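Putative flavoprotein (Bacteroides eggerthii, PDB 4ICI) binds flavin mononucleotide in a flavodoxin-type fold and probably works in electron transfer, although its physiological reaction is not established. Local coordinates at residues T24-R29 / F123-G128; A19-T24 / P96-L101; D41-A46 / N107-G112. All coordinates share one frame; numbering follows the deposited sequence. Where two conformers were deposited one is given.

Contact 1: residues T24-R29 / F123-G128; sequences TGTTAR and FATSGG. With FMN (flavin mononucleotide), chain B.
Thr-26 and Thr-27, in the first turn of helix 26-38, meet Thr-125 at the end of strand 119-125, with the flavin mononucleotide (FMN) phosphate and ribityl chain beside them. Thr-24 continues the phosphate-binding loop that Ser-22 and Ala-23 begin: its OG1 donates to FMN O1P, 2.5 Å away, while its backbone N donates to O3P. Gly-25 follows at the N-cap. Its positive phi of 96° would press a side chain against the preceding carbonyl oxygen, so glycine suits this bend, and its own O accepts the first helical bond, from Arg-29 N. Thr-26 binds O1P twice, through N and through OG1 (2.8 Å). Its CG2 stands anti to the backbone N (chi1 of OG1 -47°), leaving the hydroxyl beside N for the phosphate and the methyl 3.7 Å from OG1 of Thr-125. Thr-27 repeats the double grip on O2P, with N-H pointing nearly straight at it (163°). Its OG1 also lies 2.8 Å from Thr-125 OG1, which is 2.7 Å from FMN O4', so a run of hydroxyls links phosphate oxygen, helix, strand and ribityl chain. On the strand side, CG2 of Thr-27 approaches the Phe-123 ring obliquely. Backbone N-H groups and threonine hydroxyls in these segments thus hold the anionic phosphate with neutral donors, probably aided by the positive end of the helix dipole.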
loop_
_atom_site.group_PDB
_atom_site.type_symbol
_atom_site.label_atom_id
_atom_site.label_comp_id
_atom_site.label_asym_id
_atom_site.label_seq_id
_atom_site.Cartn_x
_atom_site.Cartn_y
_atom_site.Cartn_z
ATOM N N THR A 24 -10.193 -7.099 3.136
ATOM C CA THR A 24 -11.156 -7.322 4.216
ATOM C C THR A 24 -11.261 -6.216 5.270
ATOM O O THR A 24 -11.781 -6.458 6.379
ATOM C CB THR A 24 -10.940 -8.677 4.923
ATOM O OG1 THR A 24 -9.583 -8.852 5.308
ATOM C CG2 THR A 24 -11.403 -9.854 4.019
ATOM N N GLY A 25 -10.802 -5.015 4.940
ATOM C CA GLY A 25 -11.042 -3.857 5.783
ATOM C C GLY A 25 -9.940 -3.474 6.755
ATOM O O GLY A 25 -9.942 -2.364 7.268
ATOM N N THR A 26 -9.026 -4.405 7.059
ATOM C CA THR A 26 -8.024 -4.171 8.108
ATOM C C THR A 26 -7.084 -3.023 7.713
ATOM O O THR A 26 -6.808 -2.118 8.492
ATOM C CB THR A 26 -7.194 -5.432 8.400
ATOM O OG1 THR A 26 -8.059 -6.560 8.549
ATOM C CG2 THR A 26 -6.344 -5.274 9.662
ATOM N N THR A 27 -6.592 -3.077 6.485
ATOM C CA THR A 27 -5.713 -2.030 5.981
ATOM C C THR A 27 -6.467 -0.732 5.782
ATOM O O THR A 27 -5.891 0.352 5.964
ATOM C CB THR A 27 -5.017 -2.478 4.682
ATOM O OG1 THR A 27 -4.459 -3.777 4.912
ATOM C CG2 THR A 27 -3.900 -1.524 4.287
ATOM N N ALA A 28 -7.741 -0.801 5.406
ATOM C CA ALA A 28 -8.543 0.420 5.291
ATOM C C ALA A 28 -8.591 1.165 6.639
ATOM O O ALA A 28 -8.520 2.395 6.694
ATOM C CB ALA A 28 -9.952 0.094 4.804
ATOM N N ARG A 29 -8.742 0.407 7.727
ATOM C CA ARG A 29 -8.808 1.036 9.040
ATOM C C ARG A 29 -7.477 1.674 9.409
ATOM O O ARG A 29 -7.452 2.798 9.946
ATOM C CB ARG A 29 -9.265 0.021 10.089
ATOM C CG ARG A 29 -10.751 -0.351 9.946
ATOM C CD ARG A 29 -11.334 -1.187 11.112
ATOM N NE ARG A 29 -10.556 -2.383 11.470
ATOM C CZ ARG A 29 -10.662 -3.591 10.905
ATOM N NH1 ARG A 29 -11.511 -3.824 9.899
ATOM N NH2 ARG A 29 -9.888 -4.588 11.353
ATOM N N PHE A 123 3.039 1.189 3.873
ATOM C CA PHE A 123 2.555 0.737 5.163
ATOM C C PHE A 123 1.734 -0.506 4.968
ATOM O O PHE A 123 1.297 -0.801 3.852
ATOM C CB PHE A 123 1.787 1.852 5.910
ATOM C CG PHE A 123 0.455 2.241 5.303
ATOM C CD1 PHE A 123 0.390 3.161 4.279
ATOM C CD2 PHE A 123 -0.727 1.742 5.819
ATOM C CE1 PHE A 123 -0.831 3.563 3.737
ATOM C CE2 PHE A 123 -1.942 2.156 5.316
ATOM C CZ PHE A 123 -1.985 3.069 4.276
ATOM N N ALA A 124 1.491 -1.250 6.045
ATOM C CA ALA A 124 0.838 -2.544 5.884
ATOM C C ALA A 124 0.123 -2.988 7.124
ATOM O O ALA A 124 0.368 -2.467 8.219
ATOM C CB ALA A 124 1.878 -3.619 5.451
ATOM N N THR A 125 -0.770 -3.945 6.927
ATOM C CA THR A 125 -1.265 -4.788 8.006
ATOM C C THR A 125 -0.967 -6.241 7.672
ATOM O O THR A 125 -0.712 -6.584 6.517
ATOM C CB THR A 125 -2.773 -4.579 8.303
ATOM O OG1 THR A 125 -3.583 -5.081 7.248
ATOM C CG2 THR A 125 -3.105 -3.105 8.591
ATOM N N SER A 126 -0.956 -7.109 8.690
ATOM C CA SER A 126 -0.575 -8.513 8.497
ATOM C C SER A 126 -1.084 -9.348 9.642
ATOM O O SER A 126 -1.533 -8.822 10.681
ATOM C CB SER A 126 0.934 -8.680 8.428
ATOM O OG SER A 126 1.515 -8.575 9.720
ATOM N N GLY A 127 -0.936 -10.646 9.438
ATOM C CA GLY A 127 -1.176 -11.632 10.483
ATOM C C GLY A 127 0.027 -11.925 11.352
ATOM O O GLY A 127 0.002 -12.915 12.104
ATOM N N GLY A 128 1.056 -11.087 11.272
ATOM C CA GLY A 128 2.296 -11.313 12.019
ATOM C C GLY A 128 3.572 -10.954 11.278
ATOM O O GLY A 128 4.579 -10.545 11.901
HETATM N N1 FMN B . -0.195 -12.362 7.033
HETATM C C2 FMN B . 1.130 -12.465 7.378
HETATM O O2 FMN B . 1.479 -12.130 8.508
HETATM N N3 FMN B . 2.045 -12.953 6.455
HETATM C C4 FMN B . 1.678 -13.390 5.193
HETATM O O4 FMN B . 2.594 -13.755 4.433
HETATM C C4A FMN B . 0.317 -13.320 4.854
HETATM N N5 FMN B . -0.126 -13.776 3.593
HETATM C C5A FMN B . -1.489 -13.644 3.293
HETATM C C6 FMN B . -1.951 -14.055 2.035
HETATM C C7 FMN B . -3.276 -13.927 1.701
HETATM C C7M FMN B . -3.747 -14.324 0.334
HETATM C C8 FMN B . -4.180 -13.380 2.596
HETATM C C8M FMN B . -5.641 -13.260 2.228
HETATM C C9 FMN B . -3.733 -12.980 3.849
HETATM C C9A FMN B . -2.377 -13.087 4.212
HETATM N N10 FMN B . -1.915 -12.671 5.471
HETATM C C10 FMN B . -0.582 -12.783 5.783
HETATM C "C1'" FMN B . -2.869 -12.032 6.447
HETATM C "C2'" FMN B . -3.096 -10.552 6.028
HETATM O "O2'" FMN B . -1.910 -9.829 5.805
HETATM C "C3'" FMN B . -3.839 -9.761 7.124
HETATM O "O3'" FMN B . -5.006 -10.513 7.585
HETATM C "C4'" FMN B . -4.209 -8.306 6.706
HETATM O "O4'" FMN B . -4.470 -7.597 7.893
HETATM C "C5'" FMN B . -5.524 -8.313 5.837
HETATM O "O5'" FMN B . -5.753 -6.966 5.510
HETATM P P FMN B . -7.093 -6.464 4.793
HETATM O O1P FMN B . -8.216 -6.766 5.800
HETATM O O2P FMN B . -6.926 -5.068 4.427
HETATM O O3P FMN B . -7.323 -7.249 3.497
#

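Contact 2: residues A19-T24 / P96-L101; sequences AYFSAT and PIWWDL. With FMN (flavin mononucleotide), chain B; EDO (1,2-ethanediol), chain E; EDO (1,2-ethanediol), chain G.
Phe-21 wedges against both Pro-96 and Trp-98, and this is the close-packed heart of the contact. Its CG is anti to the backbone N (chi1 169°), which swings the ring across to the second segment: CD2 lies 3.8 Å from Pro-96 CD, and the CE2 edge comes 3.8 Å from Trp-98 CZ2. The two aromatics form an offset edge-to-face pair, planes at 80°, with the phenyl edge turned to the indole face. Pro-96 CD also sits 3.3 Å from Phe-21 O. Proline fits here as a compact apolar block, its CB 3.3 Å from FMN O5'. Over one face of Trp-98 lies the dimethylbenzene end of the flavin, at C7, and Tyr-51 adds another edge-to-face partner for the indole.

Toward the outside the packing thins. Ala-23 offers just a methyl to the edge of Trp-98, 4.2 Å from CZ2; alanine suits because that methyl fits beside both indole edge and phosphate. Its N donates to FMN O3P. The Ser-22 side chain leaves its backbone away from segment 96-101, and its OG donates to FMN O2P, while its N is met by a 1,2-ethanediol, probably from the crystallisation liquor. Trp-99 is exposed, yet its N donates to flavin N5 (2.9 Å) from within a type I' turn running from Trp-98 to Leu-101, while Asp-100 N donates to O4. A phosphate-binding loop after the first strand, facing an aromatic-bearing loop after the third that cradles the isoalloxazine, is the hallmark of the flavodoxin FMN site.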
loop_
_atom_site.group_PDB
_atom_site.type_symbol
_atom_site.label_atom_id
_atom_site.label_comp_id
_atom_site.label_asym_id
_atom_site.label_seq_id
_atom_site.Cartn_x
_atom_site.Cartn_y
_atom_site.Cartn_z
ATOM N N ALA A 19 -2.833 6.229 -0.247
ATOM C CA ALA A 19 -3.388 5.238 -1.167
ATOM C C ALA A 19 -3.318 3.879 -0.493
ATOM O O ALA A 19 -2.336 3.573 0.187
ATOM C CB ALA A 19 -2.599 5.241 -2.509
ATOM N N TYR A 20 -4.348 3.056 -0.675
ATOM C CA TYR A 20 -4.335 1.759 -0.039
ATOM C C TYR A 20 -5.209 0.758 -0.740
ATOM O O TYR A 20 -6.255 1.128 -1.300
ATOM C CB TYR A 20 -4.735 1.861 1.455
ATOM C CG TYR A 20 -6.183 2.217 1.625
ATOM C CD1 TYR A 20 -6.627 3.540 1.544
ATOM C CD2 TYR A 20 -7.130 1.223 1.763
ATOM C CE1 TYR A 20 -7.977 3.850 1.667
ATOM C CE2 TYR A 20 -8.456 1.523 1.869
ATOM C CZ TYR A 20 -8.880 2.840 1.823
ATOM O OH TYR A 20 -10.232 3.138 1.934
ATOM N N PHE A 21 -4.780 -0.493 -0.664
ATOM C CA PHE A 21 -5.605 -1.636 -1.025
ATOM C C PHE A 21 -5.978 -2.373 0.262
ATOM O O PHE A 21 -5.146 -2.578 1.155
ATOM C CB PHE A 21 -4.807 -2.564 -1.951
ATOM C CG PHE A 21 -5.454 -3.913 -2.193
ATOM C CD1 PHE A 21 -6.699 -4.010 -2.775
ATOM C CD2 PHE A 21 -4.801 -5.063 -1.844
ATOM C CE1 PHE A 21 -7.281 -5.230 -2.970
ATOM C CE2 PHE A 21 -5.379 -6.287 -2.049
ATOM C CZ PHE A 21 -6.638 -6.367 -2.614
ATOM N N SER A 22 -7.247 -2.760 0.353
ATOM C CA SER A 22 -7.732 -3.540 1.470
ATOM C C SER A 22 -8.760 -4.528 0.954
ATOM O O SER A 22 -9.743 -4.130 0.316
ATOM C CB SER A 22 -8.355 -2.630 2.507
ATOM O OG SER A 22 -8.759 -3.355 3.666
ATOM N N ALA A 23 -8.545 -5.804 1.221
ATOM C CA ALA A 23 -9.495 -6.836 0.810
ATOM C C ALA A 23 -10.562 -7.127 1.849
ATOM O O ALA A 23 -11.723 -7.405 1.476
ATOM C CB ALA A 23 -8.749 -8.126 0.431
ATOM N N THR A 24 -10.193 -7.099 3.136
ATOM C CA THR A 24 -11.156 -7.322 4.216
ATOM C C THR A 24 -11.261 -6.216 5.270
ATOM O O THR A 24 -11.781 -6.458 6.379
ATOM C CB THR A 24 -10.940 -8.677 4.923
ATOM O OG1 THR A 24 -9.583 -8.852 5.308
ATOM C CG2 THR A 24 -11.403 -9.854 4.019
ATOM N N PRO A 96 -2.360 -5.122 2.653
ATOM C CA PRO A 96 -2.161 -6.311 3.461
ATOM C C PRO A 96 -0.934 -7.069 2.960
ATOM O O PRO A 96 -0.669 -7.082 1.753
ATOM C CB PRO A 96 -3.413 -7.125 3.184
ATOM C CG PRO A 96 -3.801 -6.756 1.771
ATOM C CD PRO A 96 -3.416 -5.299 1.647
ATOM N N ILE A 97 -0.186 -7.692 3.848
ATOM C CA ILE A 97 0.923 -8.581 3.459
ATOM C C ILE A 97 0.345 -9.884 2.933
ATOM O O ILE A 97 -0.417 -10.526 3.634
ATOM C CB ILE A 97 1.829 -8.936 4.658
ATOM C CG1 ILE A 97 2.493 -7.692 5.266
ATOM C CG2 ILE A 97 2.891 -10.009 4.265
ATOM C CD1 ILE A 97 3.286 -6.826 4.270
ATOM N N TRP A 98 0.661 -10.253 1.696
ATOM C CA TRP A 98 0.270 -11.522 1.088
ATOM C C TRP A 98 1.541 -12.287 0.706
ATOM O O TRP A 98 2.317 -11.830 -0.122
ATOM C CB TRP A 98 -0.574 -11.315 -0.163
ATOM C CG TRP A 98 -1.978 -10.892 0.044
ATOM C CD1 TRP A 98 -2.600 -10.545 1.224
ATOM C CD2 TRP A 98 -2.949 -10.671 -0.986
ATOM N NE1 TRP A 98 -3.906 -10.168 0.982
ATOM C CE2 TRP A 98 -4.135 -10.231 -0.363
ATOM C CE3 TRP A 98 -2.938 -10.819 -2.377
ATOM C CZ2 TRP A 98 -5.298 -9.948 -1.068
ATOM C CZ3 TRP A 98 -4.104 -10.533 -3.061
ATOM C CH2 TRP A 98 -5.270 -10.097 -2.402
ATOM N N TRP A 99 1.756 -13.441 1.356
ATOM C CA TRP A 99 2.954 -14.236 1.122
ATOM C C TRP A 99 4.240 -13.381 1.218
ATOM O O TRP A 99 5.154 -13.490 0.405
ATOM C CB TRP A 99 2.845 -14.936 -0.232
ATOM C CG TRP A 99 1.703 -15.902 -0.297
ATOM C CD1 TRP A 99 0.427 -15.672 -0.783
ATOM C CD2 TRP A 99 1.699 -17.250 0.208
ATOM N NE1 TRP A 99 -0.338 -16.799 -0.616
ATOM C CE2 TRP A 99 0.414 -17.776 -0.021
ATOM C CE3 TRP A 99 2.659 -18.054 0.816
ATOM C CZ2 TRP A 99 0.057 -19.075 0.349
ATOM C CZ3 TRP A 99 2.310 -19.358 1.186
ATOM C CH2 TRP A 99 1.017 -19.852 0.949
ATOM N N ASP A 100 4.294 -12.550 2.258
ATOM C CA ASP A 100 5.440 -11.675 2.565
ATOM C C ASP A 100 5.719 -10.615 1.495
ATOM O O ASP A 100 6.832 -10.072 1.440
ATOM C CB ASP A 100 6.703 -12.521 2.850
ATOM C CG ASP A 100 7.607 -11.927 3.929
ATOM O OD1 ASP A 100 7.231 -10.933 4.616
ATOM O OD2 ASP A 100 8.732 -12.479 4.029
ATOM N N LEU A 101 4.706 -10.315 0.682
ATOM C CA LEU A 101 4.825 -9.359 -0.404
ATOM C C LEU A 101 3.645 -8.390 -0.424
ATOM O O LEU A 101 2.617 -8.627 0.198
ATOM C CB LEU A 101 4.865 -10.090 -1.763
ATOM C CG LEU A 101 6.073 -10.978 -2.041
ATOM C CD1 LEU A 101 5.753 -11.894 -3.251
ATOM C CD2 LEU A 101 7.346 -10.139 -2.250
HETATM N N1 FMN B . -0.195 -12.362 7.033
HETATM C C2 FMN B . 1.130 -12.465 7.378
HETATM O O2 FMN B . 1.479 -12.130 8.508
HETATM N N3 FMN B . 2.045 -12.953 6.455
HETATM C C4 FMN B . 1.678 -13.390 5.193
HETATM O O4 FMN B . 2.594 -13.755 4.433
HETATM C C4A FMN B . 0.317 -13.320 4.854
HETATM N N5 FMN B . -0.126 -13.776 3.593
HETATM C C5A FMN B . -1.489 -13.644 3.293
HETATM C C6 FMN B . -1.951 -14.055 2.035
HETATM C C7 FMN B . -3.276 -13.927 1.701
HETATM C C7M FMN B . -3.747 -14.324 0.334
HETATM C C8 FMN B . -4.180 -13.380 2.596
HETATM C C8M FMN B . -5.641 -13.260 2.228
HETATM C C9 FMN B . -3.733 -12.980 3.849
HETATM C C9A FMN B . -2.377 -13.087 4.212
HETATM N N10 FMN B . -1.915 -12.671 5.471
HETATM C C10 FMN B . -0.582 -12.783 5.783
HETATM C "C1'" FMN B . -2.869 -12.032 6.447
HETATM C "C2'" FMN B . -3.096 -10.552 6.028
HETATM O "O2'" FMN B . -1.910 -9.829 5.805
HETATM C "C3'" FMN B . -3.839 -9.761 7.124
HETATM O "O3'" FMN B . -5.006 -10.513 7.585
HETATM C "C4'" FMN B . -4.209 -8.306 6.706
HETATM O "O4'" FMN B . -4.470 -7.597 7.893
HETATM C "C5'" FMN B . -5.524 -8.313 5.837
HETATM O "O5'" FMN B . -5.753 -6.966 5.510
HETATM P P FMN B . -7.093 -6.464 4.793
HETATM O O1P FMN B . -8.216 -6.766 5.800
HETATM O O2P FMN B . -6.926 -5.068 4.427
HETATM O O3P FMN B . -7.323 -7.249 3.497
HETATM C C1 EDO E . -11.063 -0.357 -2.074
HETATM O O1 EDO E . -11.653 -1.565 -2.583
HETATM C C2 EDO E . -9.743 -0.563 -1.308
HETATM O O2 EDO E . -8.970 -1.639 -1.777
HETATM C C1 EDO G . -11.716 0.560 1.805
HETATM O O1 EDO G . -12.258 1.830 1.441
HETATM C C2 EDO G . -12.637 -0.544 2.358
HETATM O O2 EDO G . -13.183 -0.394 3.707
#

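Contact 3: residues D41-A46 / N107-G112. With EDO (1,2-ethanediol), chain E.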
loop_
_atom_site.group_PDB
_atom_site.type_symbol
_atom_site.label_atom_id
_atom_site.label_comp_id
_atom_site.label_asym_id
_atom_site.label_seq_id
_atom_site.Cartn_x
_atom_site.Cartn_y
_atom_site.Cartn_z
ATOM N N ASP A 41 -5.494 13.098 2.177
ATOM C CA ASP A 41 -6.580 12.540 1.382
ATOM C C ASP A 41 -6.382 11.042 1.330
ATOM O O ASP A 41 -5.252 10.598 1.306
ATOM C CB ASP A 41 -6.504 13.090 -0.050
ATOM C CG ASP A 41 -6.877 14.570 -0.155
ATOM O OD1 ASP A 41 -7.540 15.098 0.760
ATOM O OD2 ASP A 41 -6.523 15.204 -1.182
ATOM N N LEU A 42 -7.471 10.274 1.287
ATOM C CA LEU A 42 -7.393 8.835 1.092
ATOM C C LEU A 42 -7.872 8.450 -0.301
ATOM O O LEU A 42 -8.857 9.015 -0.788
ATOM C CB LEU A 42 -8.216 8.066 2.129
ATOM C CG LEU A 42 -7.442 7.518 3.327
ATOM C CD1 LEU A 42 -6.879 8.650 4.100
ATOM C CD2 LEU A 42 -8.357 6.621 4.219
ATOM N N TYR A 43 -7.172 7.484 -0.909
ATOM C CA TYR A 43 -7.510 6.924 -2.200
ATOM C C TYR A 43 -7.566 5.394 -2.053
ATOM O O TYR A 43 -6.533 4.718 -1.998
ATOM C CB TYR A 43 -6.490 7.332 -3.261
ATOM C CG TYR A 43 -6.573 6.549 -4.572
ATOM C CD1 TYR A 43 -7.711 6.581 -5.366
ATOM C CD2 TYR A 43 -5.500 5.815 -5.013
ATOM C CE1 TYR A 43 -7.775 5.854 -6.562
ATOM C CE2 TYR A 43 -5.564 5.095 -6.204
ATOM C CZ TYR A 43 -6.693 5.120 -6.955
ATOM O OH TYR A 43 -6.715 4.400 -8.153
ATOM N N PRO A 44 -8.791 4.835 -1.969
ATOM C CA PRO A 44 -8.919 3.404 -2.010
ATOM C C PRO A 44 -8.581 2.887 -3.423
ATOM O O PRO A 44 -9.152 3.332 -4.434
ATOM C CB PRO A 44 -10.385 3.160 -1.658
ATOM C CG PRO A 44 -10.882 4.470 -1.028
ATOM C CD PRO A 44 -10.088 5.512 -1.764
ATOM N N ILE A 45 -7.645 1.949 -3.477
ATOM C CA ILE A 45 -7.259 1.282 -4.721
ATOM C C ILE A 45 -8.265 0.151 -4.909
ATOM O O ILE A 45 -8.146 -0.889 -4.250
ATOM C CB ILE A 45 -5.819 0.720 -4.631
ATOM C CG1 ILE A 45 -4.779 1.855 -4.372
ATOM C CG2 ILE A 45 -5.487 -0.068 -5.889
ATOM C CD1 ILE A 45 -3.369 1.366 -3.953
ATOM N N ALA A 46 -9.275 0.388 -5.756
ATOM C CA ALA A 46 -10.389 -0.529 -5.892
ATOM C C ALA A 46 -10.160 -1.467 -7.064
ATOM O O ALA A 46 -9.981 -1.024 -8.202
ATOM C CB ALA A 46 -11.714 0.221 -6.101
ATOM N N ASN A 107 1.479 -3.096 -7.530
ATOM C CA ASN A 107 2.259 -2.882 -8.743
ATOM C C ASN A 107 1.409 -2.186 -9.825
ATOM O O ASN A 107 1.873 -1.276 -10.521
ATOM C CB ASN A 107 2.831 -4.194 -9.286
ATOM C CG ASN A 107 3.685 -4.933 -8.269
ATOM O OD1 ASN A 107 3.170 -5.700 -7.441
ATOM N ND2 ASN A 107 4.999 -4.703 -8.317
ATOM N N THR A 108 0.145 -2.612 -9.983
ATOM C CA THR A 108 -0.727 -1.927 -10.949
ATOM C C THR A 108 -0.849 -0.435 -10.607
ATOM O O THR A 108 -0.733 0.427 -11.494
ATOM C CB THR A 108 -2.130 -2.535 -10.993
ATOM O OG1 THR A 108 -1.994 -3.957 -11.087
ATOM C CG2 THR A 108 -2.954 -1.951 -12.141
ATOM N N PHE A 109 -1.017 -0.131 -9.323
ATOM C CA PHE A 109 -1.109 1.242 -8.883
ATOM C C PHE A 109 0.153 2.052 -9.211
ATOM O O PHE A 109 0.083 3.144 -9.828
ATOM C CB PHE A 109 -1.379 1.323 -7.372
ATOM C CG PHE A 109 -1.263 2.721 -6.842
ATOM C CD1 PHE A 109 -2.222 3.673 -7.141
ATOM C CD2 PHE A 109 -0.171 3.091 -6.031
ATOM C CE1 PHE A 109 -2.095 4.975 -6.679
ATOM C CE2 PHE A 109 -0.060 4.394 -5.596
ATOM C CZ PHE A 109 -1.012 5.316 -5.919
ATOM N N ILE A 110 1.307 1.519 -8.812
ATOM C CA ILE A 110 2.577 2.238 -8.985
ATOM C C ILE A 110 2.844 2.473 -10.476
ATOM O O ILE A 110 3.282 3.552 -10.864
ATOM C CB ILE A 110 3.730 1.487 -8.318
ATOM C CG1 ILE A 110 3.594 1.557 -6.794
ATOM C CG2 ILE A 110 5.119 2.040 -8.764
ATOM C CD1 ILE A 110 4.460 0.555 -6.068
ATOM N N GLU A 111 2.579 1.459 -11.301
ATOM C CA GLU A 111 2.892 1.558 -12.717
ATOM C C GLU A 111 1.920 2.447 -13.505
ATOM O O GLU A 111 2.227 2.919 -14.623
ATOM C CB GLU A 111 3.006 0.157 -13.319
ATOM C CG GLU A 111 4.192 -0.582 -12.784
ATOM C CD GLU A 111 4.301 -2.018 -13.221
ATOM O OE1 GLU A 111 3.512 -2.450 -14.113
ATOM O OE2 GLU A 111 5.195 -2.706 -12.669
ATOM N N GLY A 112 0.764 2.716 -12.928
ATOM C CA GLY A 112 -0.256 3.508 -13.582
ATOM C C GLY A 112 -0.344 4.961 -13.144
ATOM O O GLY A 112 -1.149 5.720 -13.685
HETATM C C1 EDO E . -11.063 -0.357 -2.074
HETATM O O1 EDO E . -11.653 -1.565 -2.583
HETATM C C2 EDO E . -9.743 -0.563 -1.308
HETATM O O2 EDO E . -8.970 -1.639 -1.777
#
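The Phe-109 ring of helix 104-112 packs against Tyr-43 and Ile-45, which come from the segment 41-46, on the outermost strand of the sheet. The contact belongs to the flavodoxin-like, doubly wound alpha/beta fold, where helices cover both faces of a parallel sheet. Here the helix lies on the face away from helix 26-38.

In the first shell, the CD1 methyl of Ile-45 stands over one face of the Phe-109 ring, 4.2 Å from its centroid and 27° off the normal. Isoleucine suits this CH-pi contact because its CG1-CD1 arm is long enough to set an apolar methyl over the ring. Tyr-43 comes from the same side of the ring plane but farther out: its CE2 lies 3.5 Å from CE1 of Phe-109. The rings are inclined at 39°, an oblique meeting in which the phenylalanine sits near the plane of the tyrosine ring, at its edge. Both aromatics have CG anti to the backbone N (chi1 167° for Tyr-43, 171° for Phe-109), which carries each ring into the interface between sheet and helix. With an alanine in place of Phe-109, the Ile-45 methyl would probably lose the ring it rests on and the Tyr-43 edge its neighbour, opening a gap beneath the strand.

Farther out, Tyr-43 OH is hydrogen-bonded to Ser-80 O, so the one polar end of this otherwise apolar cluster has a partner and the ring is tethered at its tip. Phe-109 also packs on Ile-93 of strand 90-96, and Ile-45 on Ile-105 and Ile-106. The strand is itself positioned by backbone bonds to strand 16-20, from Tyr-43 and Ile-45 to Tyr-20. On the outer side, the carbonyl O of Ile-45 accepts a hydrogen bond from O2 of a 1,2-ethanediol, 2.7 Å away.

Overall arrangement
All three contacts are largely buried and rest on the same parallel sheet, but they serve different places in it. Contacts 1 and 2 lie at the ends of its strands, their centres about 7 Å apart, share Thr-24 and both touch FMN. Contact 1 is mostly polar, a meeting of hydroxyls and N-H groups around the phosphate, whereas contact 2 is apolar and aromatic across the protein and has no hydrogen bond between its two segments, while both segments donate to FMN. Contact 3 is wholly apolar between its segments and packs helix 104-112 on the sheet face opposite helix 26-38. It joins contact 2 through Tyr-20, whose strand pairs with 41-44, but does not touch contact 1.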